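Local coordinates for protein YrbA (Sinorhizobium meliloti 2011, PDB 5NFM) that belongs to the BolA family and binds divalent metal cations such as copper(II) through two conserved histidines, at residues 4-9 / 58-63; 8-13 / 31-36; 50-55 / 65-70. All blocks are in the same frame, centred on the assembly; numbering follows the deposited sequence. Where two conformers were deposited one is given.

Contact 1. Residues 4-9 / 58-63; sequences GDIEDM and GNMGGI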
loop_
_atom_site.group_PDB
_atom_site.type_symbol
_atom_site.label_atom_id
_atom_site.label_comp_id
_atom_site.label_asym_id
_atom_site.label_seq_id
_atom_site.Cartn_x
_atom_site.Cartn_y
_atom_site.Cartn_z
ATOM N N GLY A 4 9.450 -7.639 0.331
ATOM C CA GLY A 4 9.689 -6.466 -0.480
ATOM C C GLY A 4 8.789 -6.326 -1.691
ATOM O O GLY A 4 8.751 -5.245 -2.288
ATOM N N ASP A 5 8.069 -7.384 -2.085
ATOM C CA ASP A 5 7.260 -7.302 -3.297
ATOM C C ASP A 5 6.093 -6.336 -3.128
ATOM O O ASP A 5 5.725 -5.638 -4.077
ATOM C CB ASP A 5 6.737 -8.679 -3.705
ATOM C CG ASP A 5 7.776 -9.557 -4.407
ATOM O OD1 ASP A 5 8.908 -9.107 -4.727
ATOM O OD2 ASP A 5 7.423 -10.729 -4.663
ATOM N N ILE A 6 5.481 -6.287 -1.941
ATOM C CA ILE A 6 4.385 -5.341 -1.725
ATOM C C ILE A 6 4.877 -3.918 -1.959
ATOM O O ILE A 6 4.273 -3.142 -2.711
ATOM C CB ILE A 6 3.784 -5.512 -0.318
ATOM C CG1 ILE A 6 3.145 -6.897 -0.149
ATOM C CG2 ILE A 6 2.754 -4.420 -0.050
ATOM C CD1 ILE A 6 2.819 -7.251 1.288
ATOM N N GLU A 7 6.000 -3.567 -1.319
ATOM C CA GLU A 7 6.565 -2.233 -1.473
ATOM C C GLU A 7 6.912 -1.952 -2.934
ATOM O O GLU A 7 6.582 -0.884 -3.468
ATOM C CB GLU A 7 7.788 -2.084 -0.556
ATOM C CG GLU A 7 8.472 -0.739 -0.678
ATOM C CD GLU A 7 9.296 -0.324 0.538
ATOM O OE1 GLU A 7 9.164 -0.959 1.610
ATOM O OE2 GLU A 7 10.061 0.664 0.400
ATOM N N ASP A 8 7.565 -2.914 -3.598
ATOM C CA ASP A 8 7.918 -2.744 -5.006
ATOM C C ASP A 8 6.677 -2.455 -5.848
ATOM O O ASP A 8 6.697 -1.575 -6.720
ATOM C CB ASP A 8 8.595 -4.012 -5.541
ATOM C CG ASP A 8 10.041 -4.201 -5.069
ATOM O OD1 ASP A 8 10.650 -3.275 -4.504
ATOM O OD2 ASP A 8 10.558 -5.318 -5.315
ATOM N N MET A 9 5.601 -3.215 -5.641
ATOM C CA MET A 9 4.420 -3.032 -6.478
ATOM C C MET A 9 3.786 -1.668 -6.240
ATOM O O MET A 9 3.341 -1.003 -7.184
ATOM C CB MET A 9 3.428 -4.161 -6.235
ATOM C CG MET A 9 3.938 -5.502 -6.741
ATOM S SD MET A 9 2.652 -6.733 -6.763
ATOM C CE MET A 9 1.739 -6.108 -8.175
ATOM N N GLY A 58 -4.157 -7.241 -7.924
ATOM C CA GLY A 58 -4.754 -8.522 -7.588
ATOM C C GLY A 58 -3.768 -9.593 -7.179
ATOM O O GLY A 58 -4.163 -10.753 -7.026
ATOM N N ASN A 59 -2.499 -9.247 -6.986
ATOM C CA ASN A 59 -1.482 -10.245 -6.686
ATOM C C ASN A 59 -1.490 -10.718 -5.239
ATOM O O ASN A 59 -0.850 -11.734 -4.935
ATOM C CB ASN A 59 -0.105 -9.698 -7.044
ATOM C CG ASN A 59 0.124 -9.681 -8.535
ATOM O OD1 ASN A 59 -0.151 -10.663 -9.218
ATOM N ND2 ASN A 59 0.601 -8.570 -9.057
ATOM N N MET A 60 -2.189 -10.019 -4.351
ATOM C CA MET A 60 -2.207 -10.336 -2.928
ATOM C C MET A 60 -3.616 -10.795 -2.553
ATOM O O MET A 60 -4.547 -9.986 -2.476
ATOM C CB MET A 60 -1.783 -9.112 -2.121
ATOM C CG MET A 60 -1.658 -9.372 -0.641
ATOM S SD MET A 60 -1.149 -7.874 0.202
ATOM C CE MET A 60 -0.816 -8.531 1.837
ATOM N N GLY A 61 -3.778 -12.092 -2.317
ATOM C CA GLY A 61 -5.081 -12.600 -1.922
ATOM C C GLY A 61 -5.529 -11.999 -0.600
ATOM O O GLY A 61 -4.725 -11.744 0.298
ATOM N N GLY A 62 -6.831 -11.759 -0.485
ATOM C CA GLY A 62 -7.387 -11.252 0.760
ATOM C C GLY A 62 -6.904 -9.871 1.147
ATOM O O GLY A 62 -6.948 -9.516 2.329
ATOM N N ILE A 63 -6.504 -9.055 0.166
ATOM C CA ILE A 63 -5.876 -7.764 0.429
ATOM C C ILE A 63 -6.754 -6.861 1.297
ATOM O O ILE A 63 -6.229 -6.068 2.089
ATOM C CB ILE A 63 -5.481 -7.100 -0.911
ATOM C CG1 ILE A 63 -4.639 -5.851 -0.665
ATOM C CG2 ILE A 63 -6.711 -6.781 -1.764
ATOM C CD1 ILE A 63 -3.999 -5.304 -1.941
#

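Contact 2. Residues 8-13 / 31-36; sequences DMIKAG and YAAEVV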
loop_
_atom_site.group_PDB
_atom_site.type_symbol
_atom_site.label_atom_id
_atom_site.label_comp_id
_atom_site.label_asym_id
_atom_site.label_seq_id
_atom_site.Cartn_x
_atom_site.Cartn_y
_atom_site.Cartn_z
ATOM N N ASP A 8 7.565 -2.914 -3.598
ATOM C CA ASP A 8 7.918 -2.744 -5.006
ATOM C C ASP A 8 6.677 -2.455 -5.848
ATOM O O ASP A 8 6.697 -1.575 -6.720
ATOM C CB ASP A 8 8.595 -4.012 -5.541
ATOM C CG ASP A 8 10.041 -4.201 -5.069
ATOM O OD1 ASP A 8 10.650 -3.275 -4.504
ATOM O OD2 ASP A 8 10.558 -5.318 -5.315
ATOM N N MET A 9 5.601 -3.215 -5.641
ATOM C CA MET A 9 4.420 -3.032 -6.478
ATOM C C MET A 9 3.786 -1.668 -6.240
ATOM O O MET A 9 3.341 -1.003 -7.184
ATOM C CB MET A 9 3.428 -4.161 -6.235
ATOM C CG MET A 9 3.938 -5.502 -6.741
ATOM S SD MET A 9 2.652 -6.733 -6.763
ATOM C CE MET A 9 1.739 -6.108 -8.175
ATOM N N ILE A 10 3.734 -1.224 -4.983
ATOM C CA ILE A 10 3.168 0.091 -4.710
ATOM C C ILE A 10 3.997 1.174 -5.382
ATOM O O ILE A 10 3.452 2.094 -6.010
ATOM C CB ILE A 10 3.022 0.323 -3.195
ATOM C CG1 ILE A 10 2.036 -0.686 -2.601
ATOM C CG2 ILE A 10 2.571 1.758 -2.937
ATOM C CD1 ILE A 10 1.971 -0.681 -1.075
ATOM N N LYS A 11 5.324 1.079 -5.286
ATOM C CA LYS A 11 6.162 2.130 -5.850
ATOM C C LYS A 11 6.176 2.116 -7.373
ATOM O O LYS A 11 6.342 3.173 -7.991
ATOM C CB LYS A 11 7.555 2.050 -5.252
ATOM C CG LYS A 11 7.506 2.450 -3.778
ATOM C CD LYS A 11 8.836 2.356 -3.080
ATOM C CE LYS A 11 9.817 3.373 -3.616
ATOM N NZ LYS A 11 10.946 3.557 -2.664
ATOM N N ALA A 12 5.994 0.949 -7.993
ATOM C CA ALA A 12 5.871 0.900 -9.448
ATOM C C ALA A 12 4.552 1.518 -9.898
ATOM O O ALA A 12 4.500 2.234 -10.905
ATOM C CB ALA A 12 5.966 -0.542 -9.939
ATOM N N GLY A 13 3.476 1.242 -9.159
ATOM C CA GLY A 13 2.159 1.683 -9.578
ATOM C C GLY A 13 1.841 3.118 -9.219
ATOM O O GLY A 13 0.999 3.743 -9.874
ATOM N N TYR A 31 -0.213 -7.705 6.804
ATOM C CA TYR A 31 0.712 -6.587 6.766
ATOM C C TYR A 31 -0.044 -5.286 6.997
ATOM O O TYR A 31 -1.273 -5.219 6.857
ATOM C CB TYR A 31 1.395 -6.500 5.389
ATOM C CG TYR A 31 2.234 -7.703 5.009
ATOM C CD1 TYR A 31 1.649 -8.859 4.505
ATOM C CD2 TYR A 31 3.619 -7.684 5.137
ATOM C CE1 TYR A 31 2.416 -9.956 4.131
ATOM C CE2 TYR A 31 4.394 -8.780 4.764
ATOM C CZ TYR A 31 3.784 -9.912 4.261
ATOM O OH TYR A 31 4.529 -11.002 3.873
ATOM N N ALA A 32 0.718 -4.243 7.330
ATOM C CA ALA A 32 0.234 -2.877 7.303
ATOM C C ALA A 32 1.173 -2.073 6.412
ATOM O O ALA A 32 2.380 -2.317 6.382
ATOM C CB ALA A 32 0.180 -2.278 8.708
ATOM N N ALA A 33 0.608 -1.136 5.663
ATOM C CA ALA A 33 1.373 -0.283 4.761
ATOM C C ALA A 33 1.002 1.173 4.986
ATOM O O ALA A 33 -0.182 1.514 5.033
ATOM C CB ALA A 33 1.112 -0.639 3.294
ATOM N N GLU A 34 2.020 2.026 5.103
ATOM C CA GLU A 34 1.846 3.467 5.002
ATOM C C GLU A 34 2.357 3.902 3.636
ATOM O O GLU A 34 3.466 3.528 3.241
ATOM C CB GLU A 34 2.596 4.219 6.096
ATOM C CG GLU A 34 2.369 5.712 5.981
ATOM C CD GLU A 34 2.977 6.492 7.109
ATOM O OE1 GLU A 34 3.707 5.904 7.936
ATOM O OE2 GLU A 34 2.712 7.707 7.166
ATOM N N VAL A 35 1.530 4.656 2.911
ATOM C CA VAL A 35 1.873 5.127 1.578
ATOM C C VAL A 35 1.636 6.628 1.538
ATOM O O VAL A 35 0.511 7.091 1.773
ATOM C CB VAL A 35 1.056 4.420 0.480
ATOM C CG1 VAL A 35 1.555 4.832 -0.893
ATOM C CG2 VAL A 35 1.109 2.902 0.652
ATOM N N VAL A 36 2.687 7.381 1.225
ATOM C CA VAL A 36 2.641 8.837 1.161
ATOM C C VAL A 36 2.944 9.233 -0.278
ATOM O O VAL A 36 3.999 8.872 -0.809
ATOM C CB VAL A 36 3.657 9.475 2.120
ATOM C CG1 VAL A 36 3.549 10.992 2.071
ATOM C CG2 VAL A 36 3.441 8.976 3.539
#

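Contact 3. Residues 50-55 / 65-70; sequences QMVYNA and HALALQ. With CU (copper (II) ion), chain C.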
loop_
_atom_site.group_PDB
_atom_site.type_symbol
_atom_site.label_atom_id
_atom_site.label_comp_id
_atom_site.label_asym_id
_atom_site.label_seq_id
_atom_site.Cartn_x
_atom_site.Cartn_y
_atom_site.Cartn_z
ATOM N N GLN A 50 -8.110 2.992 -2.769
ATOM C CA GLN A 50 -8.381 2.394 -4.075
ATOM C C GLN A 50 -7.125 2.383 -4.949
ATOM O O GLN A 50 -6.860 1.403 -5.662
ATOM C CB GLN A 50 -9.522 3.149 -4.772
ATOM C CG GLN A 50 -9.913 2.547 -6.118
ATOM C CD GLN A 50 -10.496 1.156 -5.948
ATOM O OE1 GLN A 50 -11.521 0.986 -5.267
ATOM N NE2 GLN A 50 -9.852 0.152 -6.532
ATOM N N MET A 51 -6.365 3.483 -4.943
ATOM C CA MET A 51 -5.140 3.538 -5.743
ATOM C C MET A 51 -4.128 2.494 -5.285
ATOM O O MET A 51 -3.400 1.924 -6.111
ATOM C CB MET A 51 -4.527 4.935 -5.676
ATOM C CG MET A 51 -5.385 5.979 -6.363
ATOM S SD MET A 51 -4.701 7.639 -6.238
ATOM C CE MET A 51 -3.251 7.477 -7.269
ATOM N N VAL A 52 -4.043 2.248 -3.972
ATOM C CA VAL A 52 -3.124 1.228 -3.470
ATOM C C VAL A 52 -3.592 -0.169 -3.879
ATOM O O VAL A 52 -2.791 -0.987 -4.344
ATOM C CB VAL A 52 -2.926 1.351 -1.948
ATOM C CG1 VAL A 52 -1.955 0.260 -1.471
ATOM C CG2 VAL A 52 -2.391 2.738 -1.582
ATOM N N TYR A 53 -4.893 -0.466 -3.721
ATOM C CA TYR A 53 -5.382 -1.759 -4.190
ATOM C C TYR A 53 -5.064 -1.940 -5.673
ATOM O O TYR A 53 -4.616 -3.015 -6.101
ATOM C CB TYR A 53 -6.893 -1.922 -3.947
ATOM C CG TYR A 53 -7.312 -1.870 -2.493
ATOM C CD1 TYR A 53 -6.684 -2.652 -1.532
ATOM C CD2 TYR A 53 -8.352 -1.044 -2.089
ATOM C CE1 TYR A 53 -7.075 -2.602 -0.203
ATOM C CE2 TYR A 53 -8.744 -0.979 -0.765
ATOM C CZ TYR A 53 -8.104 -1.753 0.180
ATOM O OH TYR A 53 -8.520 -1.664 1.488
ATOM N N ASN A 54 -5.282 -0.896 -6.477
ATOM C CA ASN A 54 -4.979 -1.006 -7.903
ATOM C C ASN A 54 -3.515 -1.379 -8.122
ATOM O O ASN A 54 -3.199 -2.197 -8.993
ATOM C CB ASN A 54 -5.251 0.316 -8.623
ATOM C CG ASN A 54 -6.721 0.667 -8.716
ATOM O OD1 ASN A 54 -7.602 -0.141 -8.398
ATOM N ND2 ASN A 54 -6.990 1.884 -9.170
ATOM N N ALA A 55 -2.602 -0.755 -7.366
ATOM C CA ALA A 55 -1.175 -0.988 -7.566
ATOM C C ALA A 55 -0.777 -2.435 -7.278
ATOM O O ALA A 55 0.183 -2.940 -7.875
ATOM C CB ALA A 55 -0.358 -0.032 -6.697
ATOM N N HIS A 65 -8.387 -7.413 3.969
ATOM C CA HIS A 65 -7.994 -7.579 5.365
ATOM C C HIS A 65 -6.490 -7.741 5.557
ATOM O O HIS A 65 -5.987 -7.453 6.653
ATOM C CB HIS A 65 -8.719 -8.771 6.022
ATOM C CG HIS A 65 -8.140 -10.117 5.688
ATOM N ND1 HIS A 65 -8.592 -10.896 4.647
ATOM C CD2 HIS A 65 -7.152 -10.831 6.284
ATOM C CE1 HIS A 65 -7.906 -12.026 4.614
ATOM N NE2 HIS A 65 -7.023 -12.015 5.595
ATOM N N ALA A 66 -5.771 -8.213 4.542
ATOM C CA ALA A 66 -4.382 -8.601 4.725
ATOM C C ALA A 66 -3.403 -7.452 4.539
ATOM O O ALA A 66 -2.226 -7.613 4.875
ATOM C CB ALA A 66 -4.017 -9.757 3.788
ATOM N N LEU A 67 -3.855 -6.309 4.015
ATOM C CA LEU A 67 -3.003 -5.126 3.870
ATOM C C LEU A 67 -3.737 -3.934 4.489
ATOM O O LEU A 67 -4.548 -3.276 3.828
ATOM C CB LEU A 67 -2.653 -4.878 2.400
ATOM C CG LEU A 67 -1.587 -3.799 2.182
ATOM C CD1 LEU A 67 -0.249 -4.208 2.780
ATOM C CD2 LEU A 67 -1.445 -3.503 0.702
ATOM N N ALA A 68 -3.460 -3.667 5.766
ATOM C CA ALA A 68 -4.093 -2.558 6.476
ATOM C C ALA A 68 -3.387 -1.258 6.094
ATOM O O ALA A 68 -2.161 -1.167 6.187
ATOM C CB ALA A 68 -3.997 -2.786 7.982
ATOM N N LEU A 69 -4.156 -0.249 5.686
ATOM C CA LEU A 69 -3.608 0.903 4.985
ATOM C C LEU A 69 -3.670 2.203 5.783
ATOM O O LEU A 69 -4.655 2.497 6.475
ATOM C CB LEU A 69 -4.351 1.132 3.664
ATOM C CG LEU A 69 -4.208 0.017 2.621
ATOM C CD1 LEU A 69 -5.092 0.284 1.415
ATOM C CD2 LEU A 69 -2.759 -0.149 2.186
ATOM N N GLN A 70 -2.612 2.994 5.631
ATOM C CA GLN A 70 -2.563 4.380 6.068
ATOM C C GLN A 70 -1.984 5.179 4.912
ATOM O O GLN A 70 -0.908 4.841 4.408
ATOM C CB GLN A 70 -1.662 4.486 7.302
ATOM C CG GLN A 70 -1.320 5.865 7.795
ATOM C CD GLN A 70 -0.321 5.807 8.942
ATOM O OE1 GLN A 70 0.095 4.726 9.365
ATOM N NE2 GLN A 70 0.076 6.969 9.441
HETATM CU CU CU C . -5.807 -13.523 6.175
HETATM O O HOH W 1 -7.169 -3.007 3.285
HETATM O O HOH W 2 -4.241 -13.740 4.352
HETATM O O HOH W 3 -7.257 -14.238 7.992
HETATM O O HOH W 4 -4.781 -15.140 6.821
HETATM O O HOH W 5 -6.693 -14.931 5.022
#

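Contact 1. Residues 4-9 / 58-63
Ile-6, on the first turn of helix 5-13, faces Met-60 in the loop between helices 45-56 and 63-66 with the two CA atoms 8.4 Å apart, so the backbones stand clear of each other and side chains make the contact. The helix starts behind Gly-4 at its N-cap, and the loop closes as a type II turn from Met-60 to Ile-63. Ile-6 and Met-60 meet through their terminal methyls, CD1 of the former lying 3.9 Å from CE of the latter. Met-60 gets there as a fully extended chain, with CG anti to the backbone N (chi1 -175°). One helical turn further on, Met-9 crosses Asn-59 at about a right angle; its chain bends at chi3 (73°), and SD lies 4.1 Å from CB of Asn-59. The amide ND2 of Asn-59 also approaches this sulfur, but any bond there is weak and the position of the amide is uncertain. With an alanine in place of Met-9 the thioether is gone, which would probably open a gap beside CB of Asn-59 and free its side chain to turn. Met-1 covers part of the interface, touching Ile-6, Met-9 and Met-60, while Tyr-31 of the central strand backs Ile-6 and Met-60. The chemistry is thus mainly apolar: thioethers and an isoleucine methyl join helix to loop, and polar bonding adds little.

Contact 2. Residues 8-13 / 31-36
The hydrophobic core between helix 5-13 and the central strand of the sheet is built here around Ile-10, which points from the helix onto Val-35 and Ala-33 of strand 31-36. The CA atoms of Ile-10 and Val-35 are 8.2 Å apart, a gap bridged by side chains that reach toward each other tip to tip. CG2 of Ile-10 rests against both methyls of Val-35, at 3.8 Å from CG1 and 4.0 Å from CG2. The other branch of the isoleucine reaches down to the strand: with CG1 beside the backbone N (chi1 -63°) and the chain extended beyond it, CD1 lies 4.1 Å from Val-35 CG2 and reaches Ala-33 CB at a looser 4.5 Å. One residue therefore spans two successive inward positions of the strand, whereas Glu-34 between them points away from the helix. All three touching residues are buried, and the contact is purely apolar. Around it, Val-19 of strand 18-23 packs on Ile-10 and Phe-40 on Val-35. Val-52 and Leu-56 of helix 45-56 also meet Ile-10, which consequently sits where the two long helices come together over the sheet, with strand 31-36 lying between strands 18-23 and 67-72.

Contact 3. Residues 50-55 / 65-70
Leu-69 makes the main contact, on Val-52 and Tyr-53 of helix 45-56. Its CD2 lies 3.8 Å from CG1 of Val-52, the two side chains sliding past each other in opposite directions. CD1 forms an off-centre CH-pi contact with the Tyr-53 ring, 4.2 Å from its centroid and 29° off the ring normal, and also meets the flank of Val-52, 4.1 Å from CB. With CG of Leu-69 anti to its carbonyl carbon (chi1 -64°) and chi2 extended, both methyls are turned onto the helix. Leu-67 adds a looser touch, CD2 to Val-52 CG1 at 4.4 Å. Beyond these, water 1 lies in the plane of the tyrosine ring at its edge, 2.6 Å from OH of Tyr-53, and donates to the backbone O of Leu-67 at 2.7 Å, tying the phenol to the start of the strand. At the start of residues 65-70, the CB of His-65 points away from helix 50-55, and NE2 binds the copper at 2.0 Å, with His-30 and four waters completing the shell. Ala-66 CB lies on one face of the His-65 imidazole, displaced toward its rim. Helix 50-55 runs at 137° to strand 67-70, their axes 10.2 Å apart at closest approach: this is helix-on-sheet packing of the BolA-like alpha/beta fold, with the two metal-binding histidines just ahead of the neighbouring strands 31-36 and 67-72.

Overall arrangement
From the N terminus, helix 5-13 enters contacts 1 and 2. Contact 2 closes the shorter of the two loops that begin there, containing strand 18-23, by laying the helix on strand 31-36. Contact 1 closes a much longer one, bringing the beginning of the same helix to the loop after helix 45-56, and the loop of contact 2 closes first, inside it. Contact 3 closes the shortest connection, which holds residues 58-63 and enters helix 63-66; it follows contact 2 in series but crosses contact 1. Strands 31-36 and 67-72 are neighbours in the sheet, so contacts 2 and 3 share it as a floor. Met-60 touches Tyr-31 and Leu-67, linking the loop of contact 1 to both.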